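Uncharacterized protein A6V7T0 (Pseudomonas aeruginosa, PDB 3K12) is of unknown function but belongs to the YjgF-like clan and forms a trimer of alpha-beta subunits, each with helices packed on one sheet. Local coordinates at residues H1-F5 with M14-G18; V21-Q26 with N45-L50; Q59-I65 with E107-A113; L76-W80 with T91-S95. All blocks are in the same frame, centred on the assembly; numbering follows the deposited sequence.

Contact 1. Residues H1-F5 with M14-G18; sequences HIERF and MALHG
Phe5 and Met14, a selenomethionine, form the tight end of this contact. The methyl CE of Met14 lies 3.7 Å from CG of Phe5. It comes obliquely to the ring. The Met14 chain runs extended and then bends at its last torsion (chi3 58°), which turns the methyl back toward Phe5. Leu16 meets the same ring at its edge, with its CB 4.2 Å from CE1 of Phe5. Val53 touches both Phe5 and Met14, and Leu49 and Ser52 of helix 35-52 also pack on Met14.

Two antiparallel hydrogen-bonded pairs join the backbones. Leu16 N to Glu3 O is short and nearly straight, 2.7 Å and 172°. Glu3 N returns a bond to Leu16 O at 3.0 Å. Phe5 N bonds to Met14 O at 2.9 Å, but the return bond from Met14 N to Phe5 O is weak. Arg4 and Ala15 form the non-hydrogen-bonded pair between them, on the other face of the sheet. There Ile2 CG2 lies over one face of the Arg4 guanidinium. Arg4 NH2 bonds to the carbonyl oxygens of Gly58 and Val60 of the second subunit.

The other end is looser and wetter. Glu3 and Leu16 run side by side on the Phe5 face, and Glu3 is exposed. Glu3 makes the last direct backbone bonds. Toward the N-terminus from it, a water takes over. It donates to His1 O at 2.7 Å and to Leu16 O at 3.2 Å. The paired strands are those of the beta hairpin 3-7 and 12-17, whose first strand is outermost in the sheet of this chain.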
# COMPACT_ATOMS: atom_id res chain seq x y z
N HIS D 1 -18.76 -14.15 -2.04
CA HIS D 1 -17.41 -14.75 -1.92
C HIS D 1 -16.42 -13.94 -2.76
O HIS D 1 -16.80 -13.25 -3.69
CB HIS D 1 -17.41 -16.21 -2.40
CG HIS D 1 -18.37 -17.08 -1.65
ND1 HIS D 1 -18.16 -17.47 -0.35
CD2 HIS D 1 -19.54 -17.65 -2.03
CE1 HIS D 1 -19.17 -18.23 0.05
NE2 HIS D 1 -20.02 -18.36 -0.95
N ILE D 2 -15.14 -14.06 -2.41
CA ILE D 2 -14.06 -13.46 -3.19
C ILE D 2 -14.03 -14.09 -4.57
O ILE D 2 -14.16 -15.31 -4.72
CB ILE D 2 -12.71 -13.71 -2.48
CG1 ILE D 2 -12.69 -13.01 -1.12
CG2 ILE D 2 -11.55 -13.22 -3.32
CD1 ILE D 2 -11.60 -13.53 -0.20
N GLU D 3 -13.87 -13.27 -5.59
CA GLU D 3 -13.65 -13.77 -6.95
C GLU D 3 -12.23 -13.39 -7.36
O GLU D 3 -11.83 -12.23 -7.18
CB GLU D 3 -14.64 -13.15 -7.93
CG GLU D 3 -16.10 -13.58 -7.73
CD GLU D 3 -17.10 -12.69 -8.49
OE1 GLU D 3 -16.85 -12.37 -9.68
OE2 GLU D 3 -18.14 -12.33 -7.89
N ARG D 4 -11.47 -14.35 -7.87
CA ARG D 4 -10.11 -14.13 -8.30
C ARG D 4 -9.96 -14.34 -9.79
O ARG D 4 -10.64 -15.20 -10.39
CB ARG D 4 -9.16 -15.08 -7.57
CG ARG D 4 -9.06 -14.73 -6.10
CD ARG D 4 -8.09 -15.67 -5.40
NE ARG D 4 -7.90 -15.27 -4.00
CZ ARG D 4 -8.70 -15.66 -3.03
NH1 ARG D 4 -9.74 -16.44 -3.29
NH2 ARG D 4 -8.46 -15.26 -1.78
N PHE D 5 -9.02 -13.60 -10.37
CA PHE D 5 -8.78 -13.58 -11.82
C PHE D 5 -7.31 -13.74 -12.13
O PHE D 5 -6.46 -13.12 -11.47
CB PHE D 5 -9.38 -12.30 -12.46
CG PHE D 5 -10.84 -12.09 -12.12
CD1 PHE D 5 -11.21 -11.52 -10.89
CD2 PHE D 5 -11.84 -12.51 -12.99
CE1 PHE D 5 -12.55 -11.38 -10.54
CE2 PHE D 5 -13.20 -12.36 -12.64
CZ PHE D 5 -13.55 -11.78 -11.42
N MSE D 14 -5.80 -10.28 -9.88
CA MSE D 14 -6.87 -9.48 -9.38
C MSE D 14 -7.79 -10.25 -8.45
O MSE D 14 -8.10 -11.42 -8.70
CB MSE D 14 -7.65 -8.85 -10.57
CG MSE D 14 -8.84 -8.04 -10.16
SE MSE D 14 -9.65 -7.05 -11.63
CE MSE D 14 -10.06 -8.57 -12.85
N ALA D 15 -8.25 -9.60 -7.39
CA ALA D 15 -9.24 -10.17 -6.49
C ALA D 15 -10.36 -9.18 -6.27
O ALA D 15 -10.10 -7.98 -6.05
CB ALA D 15 -8.60 -10.60 -5.13
N LEU D 16 -11.60 -9.64 -6.36
CA LEU D 16 -12.78 -8.83 -6.14
C LEU D 16 -13.39 -9.25 -4.80
O LEU D 16 -13.61 -10.45 -4.55
CB LEU D 16 -13.77 -9.05 -7.29
CG LEU D 16 -14.48 -8.00 -8.14
CD1 LEU D 16 -15.69 -8.67 -8.80
CD2 LEU D 16 -14.89 -6.75 -7.36
N HIS D 17 -13.65 -8.28 -3.95
CA HIS D 17 -14.32 -8.49 -2.66
C HIS D 17 -15.51 -7.57 -2.59
O HIS D 17 -15.35 -6.38 -2.36
CB HIS D 17 -13.38 -8.19 -1.52
CG HIS D 17 -13.99 -8.39 -0.17
ND1 HIS D 17 -13.78 -7.53 0.89
CD2 HIS D 17 -14.82 -9.36 0.30
CE1 HIS D 17 -14.44 -7.96 1.95
NE2 HIS D 17 -15.08 -9.07 1.61
N GLY D 18 -16.70 -8.12 -2.85
CA GLY D 18 -17.88 -7.29 -2.97
C GLY D 18 -17.65 -6.31 -4.12
O GLY D 18 -17.35 -6.72 -5.25
O HOH W 1 -16.73 -10.82 -4.95

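Contact 2. Residues V21-Q26 with N45-L50; sequences VYIGGQ and NIDRLL
The amides of Gln26 and Asn45 meet with their planes 26° apart. Asn45 ND2 donates to Gln26 OE1 at 2.8 Å. The oxygen lies in the amide plane of Asn45, but the donor is tilted from the carbonyl plane of Gln26. At the other end of Asn45, OD1 takes two bonds from Arg48. Arg48 NE and NH1 grip it side-on at 3.1 and 2.9 Å, with OD1 at the guanidinium edge. Both nitrogens come from the same face of the Asn45 amide. With ND2 on Gln26 and OD1 on Arg48, that amide is held at both ends. Arg48 NH2 also makes a salt bridge to Glu6.

The Gln26 chain bends at chi2 (-60°), and NE2 donates a hydrogen bond to Gly24 O from above the carbonyl plane. Its CG rests 3.9 Å from Ile46 CG1. Here helix 35-52 packs on the sheet in an alpha-beta layer; its segment 45-50 runs at 147° to strand segment 21-26, roughly antiparallel.

The apolar part lies further along. Ile23 CD1 reaches Leu49 CB at 3.9 Å and Leu50 CD2 at 4.0 Å. The side chains of Ile23 and Leu50 cross at about a right angle. Leu50 CD2 also meets Val21 CG1 at 4.0 Å. Met14 of strand 12-17 packs against Val21, Ile23 and Leu49.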
# COMPACT_ATOMS: atom_id res chain seq x y z
N VAL D 21 -12.04 -3.81 -5.69
CA VAL D 21 -11.13 -4.52 -6.55
C VAL D 21 -9.71 -4.33 -6.08
O VAL D 21 -9.27 -3.19 -5.84
CB VAL D 21 -11.21 -3.88 -7.98
CG1 VAL D 21 -10.22 -4.55 -8.92
CG2 VAL D 21 -12.65 -3.93 -8.49
N TYR D 22 -8.96 -5.43 -5.96
CA TYR D 22 -7.54 -5.39 -5.64
C TYR D 22 -6.78 -5.92 -6.83
O TYR D 22 -7.06 -7.02 -7.29
CB TYR D 22 -7.20 -6.25 -4.38
CG TYR D 22 -7.91 -5.74 -3.14
CD1 TYR D 22 -7.27 -4.86 -2.26
CD2 TYR D 22 -9.23 -6.04 -2.90
CE1 TYR D 22 -7.94 -4.31 -1.14
CE2 TYR D 22 -9.92 -5.51 -1.79
CZ TYR D 22 -9.26 -4.62 -0.92
OH TYR D 22 -9.92 -4.10 0.17
N ILE D 23 -5.82 -5.15 -7.33
CA ILE D 23 -4.92 -5.59 -8.38
C ILE D 23 -3.49 -5.53 -7.84
O ILE D 23 -3.04 -4.49 -7.34
CB ILE D 23 -5.09 -4.71 -9.66
CG1 ILE D 23 -6.49 -4.92 -10.25
CG2 ILE D 23 -3.99 -5.07 -10.66
CD1 ILE D 23 -6.80 -3.93 -11.37
N GLY D 24 -2.81 -6.66 -7.94
CA GLY D 24 -1.45 -6.82 -7.44
C GLY D 24 -0.40 -6.11 -8.26
O GLY D 24 -0.75 -5.41 -9.23
N GLY D 25 0.86 -6.32 -7.92
CA GLY D 25 1.95 -5.59 -8.54
C GLY D 25 1.94 -5.72 -10.04
O GLY D 25 1.97 -6.83 -10.61
N GLN D 26 1.85 -4.57 -10.70
CA GLN D 26 1.81 -4.51 -12.16
C GLN D 26 3.09 -3.93 -12.71
O GLN D 26 3.49 -2.81 -12.34
CB GLN D 26 0.65 -3.61 -12.59
CG GLN D 26 -0.74 -4.20 -12.29
CD GLN D 26 -0.96 -5.51 -13.00
OE1 GLN D 26 -0.81 -5.59 -14.20
NE2 GLN D 26 -1.29 -6.56 -12.24
N ASN D 45 -2.88 -2.43 -18.93
CA ASN D 45 -3.24 -3.73 -18.36
C ASN D 45 -4.20 -3.55 -17.17
O ASN D 45 -5.16 -4.32 -17.00
CB ASN D 45 -2.01 -4.52 -17.91
CG ASN D 45 -2.35 -6.00 -17.68
OD1 ASN D 45 -2.87 -6.67 -18.60
ND2 ASN D 45 -2.08 -6.51 -16.47
N ILE D 46 -3.98 -2.50 -16.36
CA ILE D 46 -4.95 -2.16 -15.33
C ILE D 46 -6.34 -1.91 -15.90
O ILE D 46 -7.35 -2.36 -15.37
CB ILE D 46 -4.44 -0.99 -14.44
CG1 ILE D 46 -3.24 -1.47 -13.60
CG2 ILE D 46 -5.52 -0.45 -13.52
CD1 ILE D 46 -2.33 -0.33 -13.11
N ASP D 47 -6.37 -1.15 -17.01
CA ASP D 47 -7.64 -0.83 -17.67
C ASP D 47 -8.38 -2.10 -18.07
O ASP D 47 -9.58 -2.22 -17.88
CB ASP D 47 -7.37 0.04 -18.94
CG ASP D 47 -8.38 1.17 -19.09
OD1 ASP D 47 -8.61 1.91 -18.14
OD2 ASP D 47 -8.91 1.38 -20.20
N ARG D 48 -7.63 -3.02 -18.67
CA ARG D 48 -8.20 -4.30 -19.17
C ARG D 48 -8.77 -5.08 -18.01
O ARG D 48 -9.89 -5.56 -18.07
CB ARG D 48 -7.15 -5.10 -19.89
CG ARG D 48 -7.60 -6.47 -20.34
CD ARG D 48 -6.46 -7.28 -20.93
NE ARG D 48 -5.48 -7.66 -19.94
CZ ARG D 48 -5.63 -8.67 -19.07
NH1 ARG D 48 -4.68 -8.94 -18.20
NH2 ARG D 48 -6.74 -9.40 -19.05
N LEU D 49 -7.98 -5.17 -16.93
CA LEU D 49 -8.41 -5.89 -15.75
C LEU D 49 -9.66 -5.27 -15.13
O LEU D 49 -10.64 -5.97 -14.87
CB LEU D 49 -7.28 -5.95 -14.73
CG LEU D 49 -6.14 -6.92 -15.02
CD1 LEU D 49 -4.91 -6.67 -14.15
CD2 LEU D 49 -6.64 -8.36 -14.85
N LEU D 50 -9.66 -3.94 -14.97
CA LEU D 50 -10.81 -3.25 -14.41
C LEU D 50 -12.06 -3.48 -15.26
O LEU D 50 -13.11 -3.80 -14.76
CB LEU D 50 -10.55 -1.75 -14.32
CG LEU D 50 -9.56 -1.39 -13.23
CD1 LEU D 50 -9.17 0.09 -13.35
CD2 LEU D 50 -10.09 -1.75 -11.79

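Contact 3. Residues Q59-I65 with E107-A113; sequences QVLSVRI and EMIVVAA
Val60 and Val110 cross at about a right angle, and their CG1 methyls meet at 3.7 Å. Val63 lies obliquely against Met108, a selenomethionine, with its CG1 3.9 Å from Met108 CB. The Met108 chain is extended beyond CG and carries its selenium along the same methyl. Val60, Val63, Ile65, Met108, Val110 and Ala112 share this face. Helices 35-52 and 73-83 cover it.

The two antiparallel strands carry a classic beta bulge. Leu61 and Ser62 both face Val111, and their backbone N atoms both bond to Val111 O, at 2.8 and 3.0 Å. The bond from Leu61 N lies on a lone pair, and that from Ser62 N is tilted from the carbonyl plane. The bulge turns Leu61 toward the neighbouring strand. Its CD1 rests 3.6 Å from Ala112 C, and Tyr22 of the third subunit packs on Leu61.

On the other face Arg64 and Ile109 run side by side and point the same way. Arg64 CG lies 4.0 Å from Ile109 CD1. The chain then bends at chi2 (68°), and its end leads away to Ser95 and Ala93 of strand 91-96. Ser62 OG packs 3.4 Å from Val111 CB. A water bonded to Ser62 OG donates to Ile109 O.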
# COMPACT_ATOMS: atom_id res chain seq x y z
N GLN D 59 -12.72 4.80 -11.71
CA GLN D 59 -13.18 4.23 -10.44
C GLN D 59 -12.01 3.76 -9.58
O GLN D 59 -12.21 2.97 -8.63
CB GLN D 59 -14.11 3.04 -10.70
CG GLN D 59 -15.42 3.43 -11.40
CD GLN D 59 -16.45 2.33 -11.33
OE1 GLN D 59 -17.04 1.93 -12.35
NE2 GLN D 59 -16.68 1.81 -10.14
N VAL D 60 -10.79 4.19 -9.88
CA VAL D 60 -9.66 3.74 -9.07
C VAL D 60 -9.61 4.58 -7.79
O VAL D 60 -9.96 5.76 -7.75
CB VAL D 60 -8.37 3.81 -9.87
CG1 VAL D 60 -7.18 3.22 -9.13
CG2 VAL D 60 -8.57 3.08 -11.21
N LEU D 61 -9.20 3.92 -6.70
CA LEU D 61 -9.22 4.58 -5.38
C LEU D 61 -7.82 4.92 -4.93
O LEU D 61 -7.57 6.05 -4.48
CB LEU D 61 -9.88 3.66 -4.33
CG LEU D 61 -11.35 3.38 -4.67
CD1 LEU D 61 -11.87 2.19 -3.84
CD2 LEU D 61 -12.29 4.58 -4.52
N SER D 62 -6.88 3.95 -5.03
CA SER D 62 -5.49 4.20 -4.61
C SER D 62 -4.54 3.50 -5.54
O SER D 62 -4.82 2.38 -5.99
CB SER D 62 -5.22 3.76 -3.14
OG SER D 62 -5.32 2.36 -3.01
N VAL D 63 -3.41 4.14 -5.81
CA VAL D 63 -2.31 3.49 -6.56
C VAL D 63 -1.01 3.74 -5.83
O VAL D 63 -0.66 4.89 -5.56
CB VAL D 63 -2.21 4.00 -8.04
CG1 VAL D 63 -1.11 3.23 -8.79
CG2 VAL D 63 -3.54 3.84 -8.72
N ARG D 64 -0.32 2.67 -5.47
CA ARG D 64 1.03 2.76 -4.93
C ARG D 64 1.96 2.65 -6.11
O ARG D 64 1.87 1.72 -6.91
CB ARG D 64 1.25 1.61 -3.94
CG ARG D 64 2.62 1.62 -3.27
CD ARG D 64 2.80 2.82 -2.32
NE ARG D 64 4.06 2.65 -1.63
CZ ARG D 64 5.18 3.32 -1.88
NH1 ARG D 64 6.27 2.99 -1.22
NH2 ARG D 64 5.20 4.34 -2.75
N ILE D 65 2.84 3.63 -6.25
CA ILE D 65 3.77 3.68 -7.41
C ILE D 65 5.19 3.54 -6.92
O ILE D 65 5.68 4.40 -6.17
CB ILE D 65 3.62 5.00 -8.20
CG1 ILE D 65 2.17 5.20 -8.60
CG2 ILE D 65 4.54 4.97 -9.43
CD1 ILE D 65 1.88 6.58 -9.30
N GLU D 107 6.47 0.01 -10.94
CA GLU D 107 5.52 -1.01 -10.57
C GLU D 107 4.38 -0.32 -9.85
O GLU D 107 4.62 0.59 -9.05
CB GLU D 107 6.19 -2.04 -9.67
CG GLU D 107 5.22 -3.16 -9.21
CD GLU D 107 5.92 -4.38 -8.60
OE1 GLU D 107 5.19 -5.29 -8.11
OE2 GLU D 107 7.16 -4.46 -8.62
N MSE D 108 3.15 -0.73 -10.14
CA MSE D 108 1.96 -0.12 -9.52
C MSE D 108 1.13 -1.18 -8.83
O MSE D 108 1.05 -2.34 -9.29
CB MSE D 108 1.09 0.52 -10.57
CG MSE D 108 1.76 1.77 -11.13
SE MSE D 108 0.58 2.73 -12.33
CE MSE D 108 1.82 4.04 -13.02
N ILE D 109 0.48 -0.77 -7.74
CA ILE D 109 -0.39 -1.64 -6.94
C ILE D 109 -1.70 -0.89 -6.73
O ILE D 109 -1.69 0.29 -6.35
CB ILE D 109 0.22 -1.94 -5.54
CG1 ILE D 109 1.69 -2.32 -5.66
CG2 ILE D 109 -0.59 -3.06 -4.85
CD1 ILE D 109 2.48 -2.24 -4.31
N VAL D 110 -2.82 -1.53 -7.00
CA VAL D 110 -4.07 -0.81 -7.16
C VAL D 110 -5.21 -1.31 -6.28
O VAL D 110 -5.39 -2.53 -6.12
CB VAL D 110 -4.54 -0.94 -8.62
CG1 VAL D 110 -5.88 -0.25 -8.87
CG2 VAL D 110 -3.45 -0.41 -9.57
N VAL D 111 -5.96 -0.38 -5.72
CA VAL D 111 -7.28 -0.64 -5.17
C VAL D 111 -8.29 0.21 -5.92
O VAL D 111 -8.04 1.42 -6.16
CB VAL D 111 -7.36 -0.32 -3.65
CG1 VAL D 111 -8.72 -0.68 -3.11
CG2 VAL D 111 -6.31 -1.14 -2.93
N ALA D 112 -9.41 -0.39 -6.33
CA ALA D 112 -10.42 0.30 -7.14
C ALA D 112 -11.81 -0.07 -6.67
O ALA D 112 -12.00 -1.03 -5.91
CB ALA D 112 -10.23 -0.05 -8.62
N ALA D 113 -12.80 0.70 -7.10
CA ALA D 113 -14.20 0.36 -6.86
C ALA D 113 -14.81 -0.30 -8.09
O ALA D 113 -14.30 -0.18 -9.21
CB ALA D 113 -14.98 1.60 -6.50
O HOH W 2 -3.02 0.91 -3.83

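Contact 4. Residues L76-W80 with T91-S95; sequences LNQVW and TRACS
Asn77 OD1 is gripped by both terminal nitrogens of Arg92. NH2 lies 2.9 Å from it and NH1 3.0 Å. The grip is end-on, with OD1 at the edge of the guanidinium. Neither bond is straight, as expected when two donors share one atom. The amide and guanidinium planes are inclined to each other.

The same guanidinium stands almost upright on Trp80, its plane 87° from that of the indole. NH1 points down over one ring face and comes within 3.4 Å of Trp80 CG. CZ sits 4.5 Å from the centroid of the five-membered ring, only 2° off its normal. This is a cation-pi contact made by an edge of the guanidinium. Further back, Arg92 CD lies 3.5 Å from Trp80 CZ2, so the aliphatic part of the chain rests on the CE2-CZ2 side of the indole. The chain bends at chi3 (-85°), which turns the charged end along the indole toward Asn77. Two groups of one helix thus fix the guanidinium.

The apolar side is smaller. Leu76 CD2 meets Cys94 SG at 3.9 Å, and Tyr73 of the same helix also touches Arg92 and Cys94. Trp80 also packs on Val63, and Leu76 on Ile65, of the adjoining strand 60-67. Helix 73-83 here lies on the final strand of a beta-alpha-beta unit, in which it links the parallel strands 60-67 and 91-96.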
# COMPACT_ATOMS: atom_id res chain seq x y z
N LEU D 76 6.94 9.43 -15.91
CA LEU D 76 5.82 8.77 -15.26
C LEU D 76 4.64 9.72 -15.18
O LEU D 76 3.51 9.39 -15.54
CB LEU D 76 6.24 8.36 -13.83
CG LEU D 76 5.10 8.08 -12.84
CD1 LEU D 76 4.49 6.75 -13.17
CD2 LEU D 76 5.59 8.09 -11.38
N ASN D 77 4.91 10.94 -14.69
CA ASN D 77 3.81 11.87 -14.48
C ASN D 77 3.20 12.41 -15.77
O ASN D 77 2.02 12.72 -15.80
CB ASN D 77 4.21 13.03 -13.58
CG ASN D 77 4.52 12.58 -12.18
OD1 ASN D 77 3.93 11.61 -11.67
ND2 ASN D 77 5.46 13.25 -11.55
N GLN D 78 4.02 12.48 -16.82
CA GLN D 78 3.55 12.89 -18.16
C GLN D 78 2.42 11.97 -18.61
O GLN D 78 1.34 12.43 -19.01
CB GLN D 78 4.72 12.87 -19.15
CG GLN D 78 4.40 13.18 -20.61
CD GLN D 78 5.55 12.75 -21.54
OE1 GLN D 78 5.33 12.38 -22.70
NE2 GLN D 78 6.76 12.75 -21.01
N VAL D 79 2.65 10.66 -18.51
CA VAL D 79 1.61 9.70 -18.90
C VAL D 79 0.42 9.72 -17.94
O VAL D 79 -0.73 9.73 -18.36
CB VAL D 79 2.20 8.27 -19.03
CG1 VAL D 79 1.13 7.26 -19.37
CG2 VAL D 79 3.31 8.27 -20.08
N TRP D 80 0.72 9.71 -16.62
CA TRP D 80 -0.32 9.78 -15.61
C TRP D 80 -1.31 10.93 -15.89
O TRP D 80 -2.52 10.75 -15.84
CB TRP D 80 0.33 9.94 -14.22
CG TRP D 80 -0.64 9.90 -13.08
CD1 TRP D 80 -1.32 10.95 -12.56
CD2 TRP D 80 -1.06 8.74 -12.34
NE1 TRP D 80 -2.15 10.53 -11.53
CE2 TRP D 80 -1.99 9.18 -11.38
CE3 TRP D 80 -0.72 7.38 -12.39
CZ2 TRP D 80 -2.61 8.30 -10.45
CZ3 TRP D 80 -1.32 6.51 -11.48
CH2 TRP D 80 -2.26 6.97 -10.52
N THR D 91 -6.12 8.53 -5.78
CA THR D 91 -5.05 8.88 -4.85
C THR D 91 -3.82 8.06 -5.17
O THR D 91 -3.94 6.93 -5.65
CB THR D 91 -5.47 8.69 -3.37
OG1 THR D 91 -5.55 7.28 -3.06
CG2 THR D 91 -6.79 9.38 -3.10
N ARG D 92 -2.64 8.59 -4.89
CA ARG D 92 -1.40 7.92 -5.22
C ARG D 92 -0.33 8.23 -4.19
O ARG D 92 -0.40 9.22 -3.48
CB ARG D 92 -0.94 8.23 -6.66
CG ARG D 92 -1.04 9.68 -7.08
CD ARG D 92 -0.30 9.93 -8.40
NE ARG D 92 1.12 10.18 -8.22
CZ ARG D 92 1.95 10.39 -9.25
NH1 ARG D 92 1.49 10.35 -10.50
NH2 ARG D 92 3.24 10.60 -9.03
N ALA D 93 0.66 7.37 -4.14
CA ALA D 93 1.85 7.62 -3.34
C ALA D 93 3.03 7.01 -4.07
O ALA D 93 3.03 5.81 -4.36
CB ALA D 93 1.71 7.03 -1.94
N CYS D 94 4.01 7.84 -4.39
CA CYS D 94 5.13 7.42 -5.22
C CYS D 94 6.40 7.58 -4.44
O CYS D 94 6.60 8.64 -3.84
CB CYS D 94 5.19 8.30 -6.47
SG CYS D 94 6.61 7.92 -7.60
N SER D 95 7.23 6.55 -4.45
CA SER D 95 8.57 6.63 -3.85
C SER D 95 9.55 5.81 -4.69
O SER D 95 9.15 5.07 -5.60
CB SER D 95 8.51 6.18 -2.39
OG SER D 95 8.23 4.78 -2.31

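How the contacts relate
Contacts 2 and 3 form the core of the subunit, their centres 8 Å apart. Strand 20-26 of contact 2 pairs through its backbone with strand 106-113 of contact 3. Contacts 1 and 4 lie on opposite sides of the chain's centre and do not touch. Contact 1 is partly open to solvent, whereas contact 4 is buried. Contacts 1 and 3 are strand pairs held by backbone bonds. Contacts 2 and 4 are helix-on-sheet packings whose cross-contact bonds come from side chains. Contact 2 adds an amide pair to aliphatic packing, while contact 4 relies largely on one arginine. Contact 4 is nested inside the loop closed by contact 3, and both reach the third subunit.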